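Local coordinates for Mlr6093 protein (Mesorhizobium loti, PDB 2QJ8) that probably hydrolyses ester or non-peptide amide bonds as a zinc-dependent member of the succinylglutamate desuccinylase/aspartoacylase family, at residues H21-P25 with A125-L130; C149-I154 with I203-G208; S304-A310 with A324-R328. One frame throughout, in Å; residues are numbered along the deposited sequence. Where two conformers were deposited one is given.

Contact 1 (H21-P25 with A125-L130); sequences HLVVP and AISRLL
L22 drives its isobutyl group against A125, I126 and L129 of helix 118-129 and L130 just beyond it, in the alpha-on-beta packing of a helix laid against a sheet. Strand 16-24 contributes the extended residues 21-24, and residues 125-129 form the end of the helix. The two short axes pass 9.4 Å apart at 121°, with V24 CA and A125 CA 6.0 Å apart. With chi1 t and chi2 p, both L22 methyls border A125 CB (CD1 at 4.0 Å, CD2 at 4.2 Å); CD2 also reaches I126 CG1 (3.9 Å) and L130 CD1 (4.0 Å). Leucine suits this spot because its two branches reach several helix positions at once. A125 suits its place because a small methyl lets the strand come close; V24 CG2 sits 4.0 Å from A125 CB. V23, alternating along the strand, points its CA-to-CB bond away from the helix. No hydrogen bond crosses; backbone bonds such as L129 N to A125 O, 3.1 Å, keep the helix intact, while L22 and V24 pair with L35 and L33 of the neighbouring strand. L129, chi1 m and chi2 t, brings its CD1 just 3.2 Å from L22 CD1.

Contact 2 (C149-I154 with I203-G208); sequences CAPSII and ICTEFG
C149 (chi1 p) turns its sulfur across, SG lying 3.8 Å from G208 N and 4.0 Å from E206 CB. Glycine fits at 208, since a CB would clash with C149 N; a water joins C149 O (3.2 Å) to G208 N (2.8 Å). The CA-to-CB bonds of A150 and P151 point away, and S152 OG donates to A150 O at 2.8 Å across P151. From S152 the chain runs antiparallel to 203-208, the axes 4.7 Å apart at 125°. S152 O accepts E206 N at 3.0 Å. I153 faces T205 as a non-hydrogen-bonded pair, CA to CA 4.6 Å, its CD1 3.8 Å from I203 CG2. I154 O reaches C204 N through a second water (2.6 and 2.9 Å), and I154 CD1 lies 3.6 Å from E206 CG. One direct bond and two water bridges imply a splayed pair in the catalytic domain. S152 OG also borders E206 CB (chi1, chi2 m); E206 OE1 hydrogen-bonds H141 ND1, so packed methylenes hold a buried carboxylate toward a polar partner.

Contact 3 (S304-A310 with A324-R328); sequences SKSTVFA and AILAR
Five backbone hydrogen bonds join strands 306-312 and 322-329 as antiparallel neighbours and outline a classic beta bulge. T307 and A327 form a hydrogen-bonded pair, T307 N to A327 O 2.8 Å and A327 N to T307 O 2.9 Å. I325 O accepts both F309 N (2.9 Å) and A310 N (3.0 Å), and I325 N bonds A310 O at 2.7 Å. F309, at phi/psi -90/-46, is the extra step setting two residues opposite I325; the other strand residues are extended, the axes 4.4 Å apart at 136°. V308 and L326 form the non-hydrogen-bonded pair between, CA to CA 4.7 Å. At the strand's start, S306 OG (chi1 p) donates to S304 O at 2.8 Å. R328, whose NE makes a salt bridge to D258, lays one guanidinium face by S304 OG. T307, A327, A310 and I325 share one face, A310 CB 4.1 Å from I325 CB, with V308 and L326 on the other. F309 (chi1 t) puts CD2 4.0 Å from I325 CG2 and CB 4.3 Å from A327 CB, where alanine leaves room. The pairing is thus backbone to backbone, independent of side-chain identity; apolar groups pack round the bulge and most polar ones gather at the S304/R328 end.

How the contacts relate
All three contacts involve one extended, branched mixed sheet and follow one another along the chain. Contacts 2 and 3 touch, their centres 15 Å apart: A150 N lies 3.0 Å from F309 O, a probable hydrogen bond, and S152 OG packs 3.2 Å from F309 CE1. The bulged residues F309 and A310 of contact 3 therefore meet the bend that opens contact 2. Contact 1 stands apart, its centre 26 Å from that of contact 2 and 39 Å from that of contact 3, which lies on the opposite side of the chain's centre. Contact 2 is the most central, and its buried E206 hydrogen-bonds H141, within the domain that probably carries the zinc-dependent chemistry.

Contact 1 (H21-P25 with A125-L130)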
loop_
_atom_site.group_PDB
_atom_site.type_symbol
_atom_site.label_atom_id
_atom_site.label_comp_id
_atom_site.label_asym_id
_atom_site.label_seq_id
_atom_site.Cartn_x
_atom_site.Cartn_y
_atom_site.Cartn_z
ATOM N N HIS A 21 6.315 29.752 -2.404
ATOM C CA HIS A 21 7.265 28.634 -2.506
ATOM C C HIS A 21 8.542 28.842 -1.730
ATOM O O HIS A 21 8.944 29.979 -1.483
ATOM C CB HIS A 21 7.654 28.415 -3.961
ATOM C CG HIS A 21 6.500 28.081 -4.842
ATOM N ND1 HIS A 21 5.695 29.043 -5.397
ATOM C CD2 HIS A 21 5.996 26.889 -5.236
ATOM C CE1 HIS A 21 4.738 28.463 -6.091
ATOM N NE2 HIS A 21 4.907 27.157 -6.018
ATOM N N LEU A 22 9.151 27.710 -1.362
ATOM C CA LEU A 22 10.496 27.634 -0.790
ATOM C C LEU A 22 11.377 27.160 -1.945
ATOM O O LEU A 22 11.220 26.037 -2.451
ATOM C CB LEU A 22 10.544 26.654 0.386
ATOM C CG LEU A 22 11.914 26.321 1.015
ATOM C CD1 LEU A 22 12.660 27.572 1.493
ATOM C CD2 LEU A 22 11.667 25.368 2.190
ATOM N N VAL A 23 12.330 28.003 -2.335
ATOM C CA VAL A 23 13.201 27.729 -3.444
ATOM C C VAL A 23 14.469 27.075 -2.936
ATOM O O VAL A 23 15.136 27.622 -2.068
ATOM C CB VAL A 23 13.473 29.008 -4.255
ATOM C CG1 VAL A 23 14.437 28.733 -5.390
ATOM C CG2 VAL A 23 12.117 29.561 -4.794
ATOM N N VAL A 24 14.727 25.858 -3.427
ATOM C CA VAL A 24 15.917 25.095 -3.098
ATOM C C VAL A 24 16.817 25.320 -4.298
ATOM O O VAL A 24 16.483 24.859 -5.382
ATOM C CB VAL A 24 15.604 23.598 -2.901
ATOM C CG1 VAL A 24 16.862 22.838 -2.462
ATOM C CG2 VAL A 24 14.475 23.429 -1.899
ATOM N N PRO A 25 17.955 26.028 -4.126
ATOM C CA PRO A 25 18.816 26.310 -5.282
ATOM C C PRO A 25 19.300 25.082 -6.038
ATOM O O PRO A 25 19.303 23.969 -5.515
ATOM C CB PRO A 25 20.012 27.048 -4.663
ATOM C CG PRO A 25 19.481 27.621 -3.432
ATOM C CD PRO A 25 18.521 26.614 -2.899
ATOM N N ALA A 125 17.465 24.229 3.161
ATOM C CA ALA A 125 16.482 25.270 2.884
ATOM C C ALA A 125 15.440 25.363 3.980
ATOM O O ALA A 125 15.108 26.462 4.405
ATOM C CB ALA A 125 15.768 25.009 1.532
ATOM N N ILE A 126 14.935 24.210 4.428
ATOM C CA ILE A 126 13.941 24.123 5.507
ATOM C C ILE A 126 14.554 24.589 6.831
ATOM O O ILE A 126 13.906 25.302 7.613
ATOM C CB ILE A 126 13.368 22.663 5.633
ATOM C CG1 ILE A 126 12.527 22.312 4.389
ATOM C CG2 ILE A 126 12.528 22.495 6.896
ATOM C CD1 ILE A 126 12.277 20.812 4.200
ATOM N N SER A 127 15.790 24.173 7.060
ATOM C CA SER A 127 16.550 24.493 8.264
ATOM C C SER A 127 16.937 25.957 8.389
ATOM O O SER A 127 16.952 26.483 9.500
ATOM C CB SER A 127 17.804 23.618 8.359
ATOM O OG SER A 127 17.441 22.239 8.377
ATOM N N ARG A 128 17.263 26.607 7.275
ATOM C CA ARG A 128 17.590 28.028 7.293
ATOM C C ARG A 128 16.370 28.964 7.305
ATOM O O ARG A 128 16.396 29.989 7.998
ATOM C CB ARG A 128 18.561 28.372 6.162
ATOM C CG ARG A 128 19.960 27.897 6.464
ATOM C CD ARG A 128 20.862 27.833 5.265
ATOM N NE ARG A 128 21.024 29.120 4.583
ATOM C CZ ARG A 128 21.694 29.301 3.434
ATOM N NH1 ARG A 128 22.275 28.274 2.822
ATOM N NH2 ARG A 128 21.784 30.521 2.882
ATOM N N LEU A 129 15.296 28.588 6.606
ATOM C CA LEU A 129 14.124 29.450 6.438
ATOM C C LEU A 129 12.886 29.187 7.278
ATOM O O LEU A 129 12.109 30.117 7.513
ATOM C CB LEU A 129 13.723 29.447 4.958
ATOM C CG LEU A 129 14.812 30.113 4.103
ATOM C CD1 LEU A 129 14.855 29.571 2.732
ATOM C CD2 LEU A 129 14.600 31.635 4.132
ATOM N N LEU A 130 12.658 27.945 7.684
ATOM C CA LEU A 130 11.409 27.605 8.394
ATOM C C LEU A 130 11.628 27.225 9.842
ATOM O O LEU A 130 10.943 27.746 10.714
ATOM C CB LEU A 130 10.675 26.494 7.650
ATOM C CG LEU A 130 10.309 26.736 6.174
ATOM C CD1 LEU A 130 9.561 25.486 5.642
ATOM C CD2 LEU A 130 9.434 27.967 5.964
#

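Contact 2 (C149-I154 with I203-G208)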
loop_
_atom_site.group_PDB
_atom_site.type_symbol
_atom_site.label_atom_id
_atom_site.label_comp_id
_atom_site.label_asym_id
_atom_site.label_seq_id
_atom_site.Cartn_x
_atom_site.Cartn_y
_atom_site.Cartn_z
ATOM N N CYS A 149 -0.534 0.332 10.416
ATOM C CA CYS A 149 -0.261 0.698 11.787
ATOM C C CYS A 149 -1.422 1.503 12.336
ATOM O O CYS A 149 -2.228 2.056 11.576
ATOM C CB CYS A 149 1.070 1.434 11.940
ATOM S SG CYS A 149 1.122 3.112 11.322
ATOM N N ALA A 150 -1.502 1.553 13.660
ATOM C CA ALA A 150 -2.544 2.295 14.351
ATOM C C ALA A 150 -2.405 3.799 14.080
ATOM O O ALA A 150 -1.278 4.268 13.941
ATOM C CB ALA A 150 -2.424 2.050 15.849
ATOM N N PRO A 151 -3.534 4.549 13.981
ATOM C CA PRO A 151 -3.416 6.023 13.895
ATOM C C PRO A 151 -2.894 6.451 15.256
ATOM O O PRO A 151 -3.519 6.178 16.278
ATOM C CB PRO A 151 -4.845 6.503 13.635
ATOM C CG PRO A 151 -5.605 5.269 13.220
ATOM C CD PRO A 151 -4.944 4.130 13.951
ATOM N N SER A 152 -1.729 7.088 15.251
ATOM C CA SER A 152 -0.973 7.285 16.479
ATOM C C SER A 152 0.101 8.346 16.409
ATOM O O SER A 152 0.299 8.965 15.387
ATOM C CB SER A 152 -0.250 5.936 16.775
ATOM O OG SER A 152 0.577 5.528 15.695
ATOM N N ILE A 153 0.722 8.579 17.562
ATOM C CA ILE A 153 1.923 9.350 17.696
ATOM C C ILE A 153 2.909 8.413 18.376
ATOM O O ILE A 153 2.530 7.765 19.347
ATOM C CB ILE A 153 1.710 10.605 18.564
ATOM C CG1 ILE A 153 0.944 11.666 17.757
ATOM C CG2 ILE A 153 3.025 11.166 19.006
ATOM C CD1 ILE A 153 0.374 12.747 18.574
ATOM N N ILE A 154 4.129 8.314 17.841
ATOM C CA ILE A 154 5.210 7.533 18.445
ATOM C C ILE A 154 6.140 8.544 19.101
ATOM O O ILE A 154 6.633 9.449 18.428
ATOM C CB ILE A 154 6.042 6.702 17.429
ATOM C CG1 ILE A 154 5.158 5.689 16.698
ATOM C CG2 ILE A 154 7.237 5.971 18.136
ATOM C CD1 ILE A 154 5.910 4.888 15.658
ATOM N N ILE A 203 6.599 16.446 17.015
ATOM C CA ILE A 203 5.494 15.476 17.041
ATOM C C ILE A 203 5.364 14.784 15.678
ATOM O O ILE A 203 5.340 15.428 14.641
ATOM C CB ILE A 203 4.187 16.153 17.539
ATOM C CG1 ILE A 203 4.352 16.516 19.021
ATOM C CG2 ILE A 203 3.013 15.249 17.426
ATOM C CD1 ILE A 203 3.206 17.278 19.564
ATOM N N CYS A 204 5.350 13.447 15.717
ATOM C CA CYS A 204 5.292 12.618 14.537
ATOM C C CYS A 204 4.027 11.753 14.564
ATOM O O CYS A 204 3.924 10.858 15.400
ATOM C CB CYS A 204 6.561 11.770 14.537
ATOM S SG CYS A 204 6.886 10.926 13.040
ATOM N N THR A 205 3.081 12.039 13.670
ATOM C CA THR A 205 1.836 11.273 13.564
ATOM C C THR A 205 2.125 10.189 12.527
ATOM O O THR A 205 2.751 10.469 11.521
ATOM C CB THR A 205 0.669 12.132 13.145
ATOM O OG1 THR A 205 0.959 12.681 11.874
ATOM C CG2 THR A 205 0.455 13.277 14.142
ATOM N N GLU A 206 1.667 8.969 12.769
ATOM C CA GLU A 206 2.026 7.833 11.911
ATOM C C GLU A 206 0.946 7.384 10.963
ATOM O O GLU A 206 -0.168 7.085 11.390
ATOM C CB GLU A 206 2.461 6.644 12.754
ATOM C CG GLU A 206 3.696 6.877 13.606
ATOM C CD GLU A 206 4.981 7.189 12.838
ATOM O OE1 GLU A 206 5.130 6.800 11.664
ATOM O OE2 GLU A 206 5.880 7.815 13.444
ATOM N N PHE A 207 1.332 7.315 9.682
ATOM C CA PHE A 207 0.484 6.898 8.559
ATOM C C PHE A 207 1.087 5.637 7.939
ATOM O O PHE A 207 2.259 5.651 7.537
ATOM C CB PHE A 207 0.402 8.000 7.483
ATOM C CG PHE A 207 -0.310 9.270 7.935
ATOM C CD1 PHE A 207 0.358 10.246 8.662
ATOM C CD2 PHE A 207 -1.651 9.496 7.612
ATOM C CE1 PHE A 207 -0.296 11.404 9.061
ATOM C CE2 PHE A 207 -2.297 10.672 8.008
ATOM C CZ PHE A 207 -1.610 11.614 8.757
ATOM N N GLY A 208 0.312 4.549 7.936
ATOM C CA GLY A 208 0.708 3.264 7.328
ATOM C C GLY A 208 -0.018 3.139 5.998
ATOM O O GLY A 208 -0.902 3.938 5.702
HETATM O O HOH W 1 -2.151 4.262 9.305
HETATM O O HOH W 2 6.444 11.980 17.951
#

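Contact 3 (S304-A310 with A324-R328)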
loop_
_atom_site.group_PDB
_atom_site.type_symbol
_atom_site.label_atom_id
_atom_site.label_comp_id
_atom_site.label_asym_id
_atom_site.label_seq_id
_atom_site.Cartn_x
_atom_site.Cartn_y
_atom_site.Cartn_z
ATOM N N SER A 304 4.806 -12.059 24.299
ATOM C CA SER A 304 4.038 -11.676 25.473
ATOM C C SER A 304 2.653 -11.229 25.055
ATOM O O SER A 304 2.396 -10.973 23.870
ATOM C CB SER A 304 4.708 -10.520 26.251
ATOM O OG SER A 304 4.452 -9.278 25.633
ATOM N N LYS A 305 1.772 -11.118 26.047
ATOM C CA LYS A 305 0.426 -10.636 25.818
ATOM C C LYS A 305 0.618 -9.185 25.438
ATOM O O LYS A 305 1.300 -8.459 26.143
ATOM C CB LYS A 305 -0.446 -10.772 27.075
ATOM C CG LYS A 305 -1.870 -10.331 26.858
ATOM C CD LYS A 305 -2.711 -10.498 28.077
ATOM C CE LYS A 305 -4.117 -9.995 27.813
ATOM N NZ LYS A 305 -4.814 -10.767 26.744
ATOM N N SER A 306 0.064 -8.786 24.298
ATOM C CA SER A 306 0.266 -7.452 23.776
ATOM C C SER A 306 -0.785 -7.096 22.733
ATOM O O SER A 306 -1.637 -7.935 22.397
ATOM C CB SER A 306 1.678 -7.384 23.167
ATOM O OG SER A 306 1.946 -8.570 22.428
ATOM N N THR A 307 -0.746 -5.835 22.276
ATOM C CA THR A 307 -1.631 -5.325 21.227
ATOM C C THR A 307 -0.840 -5.171 19.957
ATOM O O THR A 307 0.332 -4.829 19.999
ATOM C CB THR A 307 -2.267 -3.962 21.628
ATOM O OG1 THR A 307 -3.035 -4.154 22.824
ATOM C CG2 THR A 307 -3.196 -3.429 20.558
ATOM N N VAL A 308 -1.463 -5.444 18.825
ATOM C CA VAL A 308 -0.813 -5.235 17.527
ATOM C C VAL A 308 -0.849 -3.756 17.187
ATOM O O VAL A 308 -1.910 -3.198 16.959
ATOM C CB VAL A 308 -1.441 -6.030 16.372
ATOM C CG1 VAL A 308 -0.690 -5.712 15.052
ATOM C CG2 VAL A 308 -1.415 -7.547 16.678
ATOM N N PHE A 309 0.323 -3.134 17.174
ATOM C CA PHE A 309 0.438 -1.732 16.843
ATOM C C PHE A 309 0.643 -1.612 15.351
ATOM O O PHE A 309 0.009 -0.793 14.731
ATOM C CB PHE A 309 1.579 -1.056 17.606
ATOM C CG PHE A 309 1.936 0.305 17.050
ATOM C CD1 PHE A 309 1.152 1.404 17.348
ATOM C CD2 PHE A 309 3.028 0.473 16.189
ATOM C CE1 PHE A 309 1.461 2.640 16.841
ATOM C CE2 PHE A 309 3.320 1.721 15.652
ATOM C CZ PHE A 309 2.533 2.806 15.994
ATOM N N ALA A 310 1.546 -2.427 14.789
ATOM C CA ALA A 310 1.823 -2.408 13.372
ATOM C C ALA A 310 2.142 -3.810 12.888
ATOM O O ALA A 310 2.701 -4.613 13.638
ATOM C CB ALA A 310 2.997 -1.448 13.073
ATOM N N ALA A 324 6.279 -7.318 12.528
ATOM C CA ALA A 324 5.196 -6.869 13.380
ATOM C C ALA A 324 5.752 -6.080 14.569
ATOM O O ALA A 324 6.870 -6.356 15.034
ATOM C CB ALA A 324 4.340 -8.094 13.858
ATOM N N ILE A 325 4.995 -5.069 15.003
ATOM C CA ILE A 325 5.341 -4.286 16.186
ATOM C C ILE A 325 4.183 -4.418 17.154
ATOM O O ILE A 325 3.065 -3.976 16.872
ATOM C CB ILE A 325 5.613 -2.823 15.888
ATOM C CG1 ILE A 325 6.775 -2.716 14.896
ATOM C CG2 ILE A 325 5.972 -2.088 17.187
ATOM C CD1 ILE A 325 6.994 -1.356 14.437
ATOM N N LEU A 326 4.463 -5.065 18.275
ATOM C CA LEU A 326 3.497 -5.303 19.328
ATOM C C LEU A 326 3.799 -4.254 20.401
ATOM O O LEU A 326 4.891 -3.691 20.438
ATOM C CB LEU A 326 3.616 -6.743 19.850
ATOM C CG LEU A 326 2.924 -7.880 19.078
ATOM C CD1 LEU A 326 2.805 -7.684 17.586
ATOM C CD2 LEU A 326 3.545 -9.249 19.404
ATOM N N ALA A 327 2.801 -3.935 21.207
ATOM C CA ALA A 327 2.947 -2.956 22.273
ATOM C C ALA A 327 2.147 -3.391 23.482
ATOM O O ALA A 327 1.160 -4.134 23.365
ATOM C CB ALA A 327 2.497 -1.587 21.794
ATOM N N ARG A 328 2.577 -2.918 24.641
ATOM C CA ARG A 328 1.926 -3.235 25.889
ATOM C C ARG A 328 1.569 -1.983 26.620
ATOM O O ARG A 328 2.285 -1.012 26.512
ATOM C CB ARG A 328 2.876 -4.024 26.756
ATOM C CG ARG A 328 3.338 -5.289 26.116
ATOM C CD ARG A 328 4.246 -6.002 27.062
ATOM N NE ARG A 328 5.418 -6.507 26.381
ATOM C CZ ARG A 328 6.462 -7.077 26.987
ATOM N NH1 ARG A 328 6.485 -7.255 28.318
ATOM N NH2 ARG A 328 7.487 -7.503 26.242
#